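PDB 3VA7: KLLA0E08119p, which probably carboxylates urea to urea-1-carboxylate with ATP, bicarbonate and biotin, as the urea carboxylase part of a longer enzyme of urea breakdown. Local coordinates for residues S511-L516 with L653-S658; W663-T668 with A760-A765; E764-K769 with R790-S795. One frame throughout, in Å; residues are numbered along the deposited sequence.

Contact 1 (S511-L516 with L653-S658); sequences SYSFRL and LLPTLS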
loop_
_atom_site.group_PDB
_atom_site.type_symbol
_atom_site.label_atom_id
_atom_site.label_comp_id
_atom_site.label_asym_id
_atom_site.label_seq_id
_atom_site.Cartn_x
_atom_site.Cartn_y
_atom_site.Cartn_z
ATOM N N SER A 511 20.733 0.266 -10.026
ATOM C CA SER A 511 21.181 0.774 -8.740
ATOM C C SER A 511 22.392 1.652 -8.791
ATOM O O SER A 511 22.556 2.486 -7.880
ATOM C CB SER A 511 21.330 -0.303 -7.654
ATOM O OG SER A 511 22.517 -1.042 -7.718
ATOM N N TYR A 512 23.209 1.529 -9.835
ATOM C CA TYR A 512 24.442 2.371 -9.946
ATOM C C TYR A 512 24.172 3.883 -10.170
ATOM O O TYR A 512 24.624 4.751 -9.377
ATOM C CB TYR A 512 25.463 1.787 -10.964
ATOM C CG TYR A 512 26.834 2.389 -10.812
ATOM C CD1 TYR A 512 27.520 2.309 -9.602
ATOM C CD2 TYR A 512 27.420 3.106 -11.847
ATOM C CE1 TYR A 512 28.748 2.899 -9.442
ATOM C CE2 TYR A 512 28.656 3.720 -11.685
ATOM C CZ TYR A 512 29.311 3.611 -10.489
ATOM O OH TYR A 512 30.530 4.212 -10.324
ATOM N N SER A 513 23.421 4.189 -11.219
ATOM C CA SER A 513 22.979 5.544 -11.476
ATOM C C SER A 513 22.267 6.122 -10.271
ATOM O O SER A 513 22.424 7.327 -9.953
ATOM C CB SER A 513 22.034 5.592 -12.677
ATOM O OG SER A 513 22.501 4.912 -13.855
ATOM N N PHE A 514 21.479 5.281 -9.580
ATOM C CA PHE A 514 20.680 5.771 -8.463
ATOM C C PHE A 514 21.652 6.310 -7.417
ATOM O O PHE A 514 21.457 7.394 -6.859
ATOM C CB PHE A 514 19.798 4.668 -7.875
ATOM C CG PHE A 514 19.056 5.086 -6.609
ATOM C CD1 PHE A 514 17.751 5.546 -6.673
ATOM C CD2 PHE A 514 19.680 5.001 -5.346
ATOM C CE1 PHE A 514 17.079 5.953 -5.484
ATOM C CE2 PHE A 514 19.027 5.408 -4.139
ATOM C CZ PHE A 514 17.705 5.877 -4.214
ATOM N N ARG A 515 22.707 5.538 -7.152
ATOM C CA ARG A 515 23.626 5.884 -6.079
ATOM C C ARG A 515 24.557 6.996 -6.514
ATOM O O ARG A 515 24.951 7.825 -5.715
ATOM C CB ARG A 515 24.425 4.677 -5.639
ATOM C CG ARG A 515 23.565 3.517 -5.183
ATOM C CD ARG A 515 24.285 2.718 -4.186
ATOM N NE ARG A 515 25.178 1.742 -4.766
ATOM C CZ ARG A 515 26.297 1.300 -4.160
ATOM N NH1 ARG A 515 26.683 1.776 -2.957
ATOM N NH2 ARG A 515 27.055 0.410 -4.783
ATOM N N LEU A 516 24.880 7.040 -7.797
ATOM C CA LEU A 516 25.592 8.203 -8.306
ATOM C C LEU A 516 24.748 9.430 -8.019
ATOM O O LEU A 516 25.254 10.391 -7.428
ATOM C CB LEU A 516 25.863 8.099 -9.803
ATOM C CG LEU A 516 26.988 7.190 -10.300
ATOM C CD1 LEU A 516 26.869 6.965 -11.830
ATOM C CD2 LEU A 516 28.377 7.720 -9.921
ATOM N N LEU A 653 33.846 7.458 -13.361
ATOM C CA LEU A 653 32.885 6.721 -12.557
ATOM C C LEU A 653 31.480 6.579 -13.189
ATOM O O LEU A 653 30.631 5.833 -12.653
ATOM C CB LEU A 653 32.745 7.373 -11.177
ATOM C CG LEU A 653 34.009 7.581 -10.346
ATOM C CD1 LEU A 653 33.643 7.892 -8.886
ATOM C CD2 LEU A 653 34.983 6.372 -10.470
ATOM N N LEU A 654 31.211 7.293 -14.292
ATOM C CA LEU A 654 29.916 7.120 -14.958
ATOM C C LEU A 654 29.843 5.751 -15.625
ATOM O O LEU A 654 30.854 5.262 -16.123
ATOM C CB LEU A 654 29.624 8.216 -15.977
ATOM C CG LEU A 654 29.619 9.636 -15.415
ATOM C CD1 LEU A 654 29.376 10.620 -16.579
ATOM C CD2 LEU A 654 28.623 9.835 -14.231
ATOM N N PRO A 655 28.657 5.118 -15.595
ATOM C CA PRO A 655 28.484 3.846 -16.267
ATOM C C PRO A 655 28.390 4.043 -17.775
ATOM O O PRO A 655 27.937 5.099 -18.228
ATOM C CB PRO A 655 27.140 3.343 -15.721
ATOM C CG PRO A 655 26.436 4.561 -15.260
ATOM C CD PRO A 655 27.511 5.432 -14.727
ATOM N N THR A 656 28.810 3.035 -18.527
ATOM C CA THR A 656 28.745 3.075 -19.964
ATOM C C THR A 656 27.515 2.348 -20.410
ATOM O O THR A 656 27.498 1.125 -20.527
ATOM C CB THR A 656 29.960 2.387 -20.663
ATOM O OG1 THR A 656 31.171 2.750 -20.011
ATOM C CG2 THR A 656 30.043 2.824 -22.098
ATOM N N LEU A 657 26.498 3.133 -20.707
ATOM C CA LEU A 657 25.295 2.656 -21.334
ATOM C C LEU A 657 25.572 2.293 -22.777
ATOM O O LEU A 657 26.414 2.885 -23.408
ATOM C CB LEU A 657 24.258 3.759 -21.240
ATOM C CG LEU A 657 23.539 3.843 -19.899
ATOM C CD1 LEU A 657 24.437 4.494 -18.857
ATOM C CD2 LEU A 657 22.235 4.603 -20.016
ATOM N N SER A 658 24.882 1.306 -23.308
ATOM C CA SER A 658 24.963 1.007 -24.735
ATOM C C SER A 658 24.612 2.183 -25.612
ATOM O O SER A 658 23.936 3.136 -25.204
ATOM C CB SER A 658 23.991 -0.084 -25.089
ATOM O OG SER A 658 24.074 -0.368 -26.460
#
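Tyr512 and Leu516, one turn apart at the start of helix 511-520, close on Leu653 and Pro655 of an irregular loop, a helix-on-loop packing within the subdomain A and B region of the carboxyltransferase domain. The buried side is tight. Tyr512 carries its CG anti to the backbone N (chi1 -164°), which swings the ring out to the loop; Tyr512 OH donates to Leu653 O at 2.8 Å, in the carbonyl plane and on a lone pair. The same ring turns its edge to the proline, with Tyr512 CE2 3.7 Å from Pro655 CD. Leu516 fills in beside it: its CG lies over one ring face toward the rim, and Leu516 CD1 points end-on at Pro655 CD. Gln796, Ser799 and Ile800 of helix 786-802 also pack against the tyrosine. Toward the partly exposed side the fit slackens. Leu654 starts away from the helix and comes near it only with its end, where Leu654 CD2 reaches Leu516 CD1 at 4.1 Å. Ser513 OG, hydrogen-bonded to Asp510, is itself buried and makes only a loose contact, 4.2 Å from Pro655 CG.

Contact 2 (W663-T668 with A760-A765); sequences WKIGVT and AVVAEA. With NA (sodium ion), chain K.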
loop_
_atom_site.group_PDB
_atom_site.type_symbol
_atom_site.label_atom_id
_atom_site.label_comp_id
_atom_site.label_asym_id
_atom_site.label_seq_id
_atom_site.Cartn_x
_atom_site.Cartn_y
_atom_site.Cartn_z
ATOM N N TRP A 663 23.702 -4.922 -26.004
ATOM C CA TRP A 663 24.354 -4.951 -24.699
ATOM C C TRP A 663 24.936 -6.282 -24.406
ATOM O O TRP A 663 24.348 -7.304 -24.790
ATOM C CB TRP A 663 23.307 -4.775 -23.623
ATOM C CG TRP A 663 22.469 -3.572 -23.615
ATOM C CD1 TRP A 663 21.333 -3.345 -24.347
ATOM C CD2 TRP A 663 22.644 -2.447 -22.748
ATOM N NE1 TRP A 663 20.800 -2.087 -24.000
ATOM C CE2 TRP A 663 21.585 -1.534 -23.016
ATOM C CE3 TRP A 663 23.574 -2.133 -21.752
ATOM C CZ2 TRP A 663 21.433 -0.349 -22.316
ATOM C CZ3 TRP A 663 23.441 -0.920 -21.061
ATOM C CH2 TRP A 663 22.375 -0.046 -21.340
ATOM N N LYS A 664 26.069 -6.291 -23.691
ATOM C CA LYS A 664 26.609 -7.580 -23.184
ATOM C C LYS A 664 26.360 -7.551 -21.713
ATOM O O LYS A 664 26.629 -6.528 -21.052
ATOM C CB LYS A 664 28.105 -7.770 -23.435
ATOM C CG LYS A 664 28.557 -7.739 -24.909
ATOM C CD LYS A 664 27.813 -8.697 -25.776
ATOM C CE LYS A 664 27.944 -8.311 -27.250
ATOM N NZ LYS A 664 27.387 -9.364 -28.144
ATOM N N ILE A 665 25.820 -8.655 -21.196
ATOM C CA ILE A 665 25.389 -8.689 -19.817
ATOM C C ILE A 665 25.983 -9.869 -19.091
ATOM O O ILE A 665 25.690 -11.025 -19.434
ATOM C CB ILE A 665 23.842 -8.627 -19.746
ATOM C CG1 ILE A 665 23.373 -7.307 -20.390
ATOM C CG2 ILE A 665 23.336 -8.765 -18.291
ATOM C CD1 ILE A 665 22.016 -6.877 -20.031
ATOM N N GLY A 666 26.828 -9.590 -18.096
ATOM C CA GLY A 666 27.569 -10.653 -17.390
ATOM C C GLY A 666 26.686 -11.437 -16.439
ATOM O O GLY A 666 25.856 -10.851 -15.720
ATOM N N VAL A 667 26.832 -12.753 -16.411
ATOM C CA VAL A 667 26.032 -13.569 -15.524
ATOM C C VAL A 667 26.919 -14.654 -14.935
ATOM O O VAL A 667 27.945 -14.984 -15.518
ATOM C CB VAL A 667 24.896 -14.328 -16.280
ATOM C CG1 VAL A 667 23.919 -13.376 -17.015
ATOM C CG2 VAL A 667 25.468 -15.399 -17.216
ATOM N N THR A 668 26.509 -15.225 -13.797
ATOM C CA THR A 668 27.092 -16.450 -13.289
ATOM C C THR A 668 26.224 -17.599 -13.771
ATOM O O THR A 668 25.015 -17.523 -13.684
ATOM C CB THR A 668 27.241 -16.443 -11.763
ATOM O OG1 THR A 668 25.960 -16.410 -11.138
ATOM C CG2 THR A 668 28.011 -15.228 -11.296
ATOM N N ALA A 760 20.675 -19.101 -15.564
ATOM C CA ALA A 760 21.857 -18.328 -15.182
ATOM C C ALA A 760 21.309 -17.157 -14.367
ATOM O O ALA A 760 20.077 -16.992 -14.333
ATOM C CB ALA A 760 22.578 -17.820 -16.410
ATOM N N VAL A 761 22.191 -16.365 -13.728
ATOM C CA VAL A 761 21.784 -15.200 -12.959
ATOM C C VAL A 761 22.719 -14.003 -13.211
ATOM O O VAL A 761 23.943 -14.069 -12.977
ATOM C CB VAL A 761 21.804 -15.477 -11.430
ATOM C CG1 VAL A 761 21.335 -14.235 -10.680
ATOM C CG2 VAL A 761 20.977 -16.778 -11.047
ATOM N N VAL A 762 22.126 -12.902 -13.672
ATOM C CA VAL A 762 22.807 -11.683 -13.910
ATOM C C VAL A 762 23.567 -11.326 -12.631
ATOM O O VAL A 762 23.019 -11.499 -11.483
ATOM C CB VAL A 762 21.792 -10.585 -14.287
ATOM C CG1 VAL A 762 22.487 -9.233 -14.378
ATOM C CG2 VAL A 762 21.067 -10.949 -15.597
ATOM N N ALA A 763 24.816 -10.838 -12.790
ATOM C CA ALA A 763 25.632 -10.618 -11.605
ATOM C C ALA A 763 25.100 -9.418 -10.896
ATOM O O ALA A 763 24.643 -8.517 -11.520
ATOM C CB ALA A 763 27.112 -10.458 -11.931
ATOM N N GLU A 764 25.146 -9.411 -9.585
ATOM C CA GLU A 764 24.577 -8.312 -8.854
ATOM C C GLU A 764 24.840 -6.992 -9.570
ATOM O O GLU A 764 23.914 -6.190 -9.781
ATOM C CB GLU A 764 25.183 -8.261 -7.463
ATOM C CG GLU A 764 24.598 -7.186 -6.564
ATOM C CD GLU A 764 25.095 -7.313 -5.141
ATOM O OE1 GLU A 764 24.848 -6.384 -4.357
ATOM O OE2 GLU A 764 25.766 -8.344 -4.816
ATOM N N ALA A 765 26.108 -6.804 -9.944
ATOM C CA ALA A 765 26.670 -5.531 -10.367
ATOM C C ALA A 765 26.394 -5.329 -11.832
ATOM O O ALA A 765 26.677 -4.244 -12.367
ATOM C CB ALA A 765 28.181 -5.545 -10.146
HETATM NA NA NA K . 28.189 -9.570 -4.666
HETATM O O HOH W 1 27.216 -8.107 -2.312
#
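Val667 and Val762 stand directly opposite each other as a non-hydrogen-bonded antiparallel pair, CA to CA 4.1 Å, yet their side chains diverge, consistent with the 130° between the directions of the short strand segments 663-668 and 760-762, well short of antiparallel. The next pair, Thr668 with Val761, is hydrogen-bonded and regular, its two side chains on one face of the sheet: Thr668 N gives to Val761 O at 2.9 Å, and Val761 N returns a bond of 3.1 Å to Thr668 O, nearly in line with the carbonyl. Beyond the valines Ala763 N reaches Gly666 O at 3.1 Å, tilted 27° from the carbonyl plane. Val667 spreads its two methyls along the partner strand: Val667 CG1, anti to the carbonyl carbon (chi1 -59°), lies 4.0 Å from Val762 CG2, and Val667 CG2 lies 3.9 Å from Ala760 CB. Ile665 crosses Val762 at a slant, its CG2 set against both valine methyls. Strand 778-783 bonds to the other edge of strand 662-669, and Ala760 bonds to Ile736, so both strands sit inside a mixed sheet in the subdomain A and B region of the carboxyltransferase domain. Past Ala763 the chain leaves the sheet and delivers Glu764 to a sodium site. Three backbone bonds thus satisfy buried main-chain atoms while the side chains meet mainly through apolar groups, consistent with a pairing held by both.

Contact 3 (E764-K769 with R790-S795); sequences EAELWK and RQLKES. With NA (sodium ion), chain K.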
loop_
_atom_site.group_PDB
_atom_site.type_symbol
_atom_site.label_atom_id
_atom_site.label_comp_id
_atom_site.label_asym_id
_atom_site.label_seq_id
_atom_site.Cartn_x
_atom_site.Cartn_y
_atom_site.Cartn_z
ATOM N N GLU A 764 25.146 -9.411 -9.585
ATOM C CA GLU A 764 24.577 -8.312 -8.854
ATOM C C GLU A 764 24.840 -6.992 -9.570
ATOM O O GLU A 764 23.914 -6.190 -9.781
ATOM C CB GLU A 764 25.183 -8.261 -7.463
ATOM C CG GLU A 764 24.598 -7.186 -6.564
ATOM C CD GLU A 764 25.095 -7.313 -5.141
ATOM O OE1 GLU A 764 24.848 -6.384 -4.357
ATOM O OE2 GLU A 764 25.766 -8.344 -4.816
ATOM N N ALA A 765 26.108 -6.804 -9.944
ATOM C CA ALA A 765 26.670 -5.531 -10.367
ATOM C C ALA A 765 26.394 -5.329 -11.832
ATOM O O ALA A 765 26.677 -4.244 -12.367
ATOM C CB ALA A 765 28.181 -5.545 -10.146
ATOM N N GLU A 766 25.904 -6.379 -12.483
ATOM C CA GLU A 766 25.419 -6.273 -13.850
ATOM C C GLU A 766 23.905 -5.959 -13.989
ATOM O O GLU A 766 23.448 -5.552 -15.064
ATOM C CB GLU A 766 25.809 -7.503 -14.671
ATOM C CG GLU A 766 27.294 -7.646 -14.773
ATOM C CD GLU A 766 27.823 -6.914 -15.976
ATOM O OE1 GLU A 766 27.476 -7.359 -17.088
ATOM O OE2 GLU A 766 28.543 -5.912 -15.818
ATOM N N LEU A 767 23.148 -6.128 -12.907
ATOM C CA LEU A 767 21.689 -5.880 -12.926
ATOM C C LEU A 767 21.303 -4.477 -13.402
ATOM O O LEU A 767 20.269 -4.336 -14.026
ATOM C CB LEU A 767 21.050 -6.183 -11.558
ATOM C CG LEU A 767 20.433 -7.575 -11.555
ATOM C CD1 LEU A 767 19.875 -7.936 -10.176
ATOM C CD2 LEU A 767 19.318 -7.620 -12.589
ATOM N N TRP A 768 22.126 -3.459 -13.114
ATOM C CA TRP A 768 21.853 -2.108 -13.574
ATOM C C TRP A 768 21.654 -2.030 -15.063
ATOM O O TRP A 768 20.915 -1.207 -15.510
ATOM C CB TRP A 768 22.955 -1.135 -13.196
ATOM C CG TRP A 768 24.130 -1.091 -14.189
ATOM C CD1 TRP A 768 25.287 -1.826 -14.125
ATOM C CD2 TRP A 768 24.241 -0.271 -15.370
ATOM N NE1 TRP A 768 26.110 -1.520 -15.200
ATOM C CE2 TRP A 768 25.501 -0.567 -15.972
ATOM C CE3 TRP A 768 23.403 0.679 -15.978
ATOM C CZ2 TRP A 768 25.949 0.070 -17.148
ATOM C CZ3 TRP A 768 23.832 1.292 -17.153
ATOM C CH2 TRP A 768 25.106 0.981 -17.726
ATOM N N LYS A 769 22.324 -2.878 -15.825
ATOM C CA LYS A 769 22.136 -2.911 -17.262
ATOM C C LYS A 769 20.706 -3.261 -17.570
ATOM O O LYS A 769 20.070 -2.614 -18.442
ATOM C CB LYS A 769 23.088 -3.897 -17.963
ATOM C CG LYS A 769 24.505 -3.343 -18.173
ATOM C CD LYS A 769 25.475 -4.440 -18.626
ATOM C CE LYS A 769 26.854 -3.877 -18.592
ATOM N NZ LYS A 769 27.913 -4.920 -18.537
ATOM N N ARG A 790 32.451 -10.455 -8.117
ATOM C CA ARG A 790 32.716 -9.683 -6.864
ATOM C C ARG A 790 33.516 -8.438 -7.136
ATOM O O ARG A 790 33.296 -7.389 -6.509
ATOM C CB ARG A 790 33.410 -10.553 -5.817
ATOM C CG ARG A 790 32.580 -11.813 -5.481
ATOM C CD ARG A 790 31.347 -11.367 -4.744
ATOM N NE ARG A 790 31.853 -10.582 -3.622
ATOM C CZ ARG A 790 31.165 -9.705 -2.912
ATOM N NH1 ARG A 790 29.875 -9.459 -3.201
ATOM N NH2 ARG A 790 31.800 -9.064 -1.921
ATOM N N GLN A 791 34.427 -8.551 -8.106
ATOM C CA GLN A 791 35.341 -7.448 -8.470
ATOM C C GLN A 791 34.530 -6.264 -8.965
ATOM O O GLN A 791 34.728 -5.134 -8.476
ATOM C CB GLN A 791 36.364 -7.884 -9.547
ATOM C CG GLN A 791 37.660 -8.511 -9.022
ATOM C CD GLN A 791 38.445 -9.268 -10.111
ATOM O OE1 GLN A 791 38.719 -10.458 -9.963
ATOM N NE2 GLN A 791 38.776 -8.587 -11.214
ATOM N N LEU A 792 33.625 -6.527 -9.920
ATOM C CA LEU A 792 32.778 -5.478 -10.461
ATOM C C LEU A 792 32.019 -4.820 -9.302
ATOM O O LEU A 792 32.010 -3.599 -9.137
ATOM C CB LEU A 792 31.821 -6.071 -11.480
ATOM C CG LEU A 792 32.410 -6.617 -12.782
ATOM C CD1 LEU A 792 31.484 -7.586 -13.519
ATOM C CD2 LEU A 792 32.766 -5.476 -13.706
ATOM N N LYS A 793 31.426 -5.655 -8.466
ATOM C CA LYS A 793 30.595 -5.154 -7.401
ATOM C C LYS A 793 31.379 -4.245 -6.498
ATOM O O LYS A 793 30.954 -3.122 -6.242
ATOM C CB LYS A 793 30.038 -6.319 -6.580
ATOM C CG LYS A 793 28.835 -5.971 -5.784
ATOM C CD LYS A 793 29.208 -5.646 -4.366
ATOM C CE LYS A 793 28.004 -5.009 -3.689
ATOM N NZ LYS A 793 28.180 -5.015 -2.239
ATOM N N GLU A 794 32.516 -4.742 -6.002
ATOM C CA GLU A 794 33.369 -3.986 -5.089
ATOM C C GLU A 794 33.843 -2.674 -5.696
ATOM O O GLU A 794 33.955 -1.665 -4.988
ATOM C CB GLU A 794 34.545 -4.828 -4.603
ATOM C CG GLU A 794 34.293 -5.488 -3.243
ATOM C CD GLU A 794 35.079 -6.803 -3.038
ATOM O OE1 GLU A 794 34.836 -7.460 -1.977
ATOM O OE2 GLU A 794 35.923 -7.195 -3.905
ATOM N N SER A 795 34.085 -2.681 -7.009
ATOM C CA SER A 795 34.460 -1.475 -7.687
ATOM C C SER A 795 33.322 -0.454 -7.655
ATOM O O SER A 795 33.599 0.743 -7.653
ATOM C CB SER A 795 34.859 -1.759 -9.123
ATOM O OG SER A 795 33.809 -1.380 -9.994
HETATM NA NA NA K . 28.189 -9.570 -4.666
HETATM O O HOH W 1 27.216 -8.107 -2.312
#
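The oxygen of water 1, beside the meeting of Glu764 and Lys793, is gripped three ways: it accepts from Arg790 NH1 at 3.1 Å, in the guanidinium plane, accepts weakly from Lys793 NZ at 3.2 Å, and lies 2.9 Å from the sodium ion. The site sits where the turn leading into the short helix 767-770, in the subdomain A and B region of the carboxyltransferase domain, packs on the long helix 786-802. Glu764, extended beyond CG, binds the sodium through OE2 at 2.7 Å, and Asp845 is a further ligand. Arg790 belongs to the same site, but its very close approach to the ion is doubtful as a metal bond. Lys793 crosses the glutamate obliquely: its CG is anti to the backbone N (chi1 -160°) and the chain bends at chi2, laying Lys793 CE 3.5 Å from Glu764 OE1. Its ammonium forms a salt bridge with Asp797; Lys793 NZ stays 4.2 Å from Glu764 OE1, beyond a salt bridge though probably still attracted. Replacing Lys793 by an alanine would probably cost Asp797 one of its cationic partners, take a weak donor from the water and uncover the flank of Glu764. Next to this polar cluster the packing is apolar: Ala765 CB presses on the helix backbone, 3.7 Å from Lys793 N, and also touches Leu792 CB. Glu766 bends at chi2 and is held by Gly666 N and by Lys769 NZ, which meets Glu766 OE1 at 2.9 Å on its syn side. Glu766 OE2, weakly bonded to the same ammonium, lies beside Leu792 CD1.

From the N terminus, helix 511-520 comes first, and contact 1 closes a long excursion, rich in strands, when loop 653-658 returns to it. Contact 2 opens a few residues later on strand 662-669 and closes at 760-765, pairing that strand with the end of strand 756-762. Contact 3 starts on that same stretch, sharing Glu764 and Ala765, and closes a short loop at helix 786-802. The three are in series; none encloses another. They meet in space nonetheless: Trp768 packs on Pro655 and Leu657, Trp663 touches Ser658, and Lys664 O weakly meets Lys769 NZ. Loop 653-658, strand 662-669 and helix 786-802 thus join around helix 767-770.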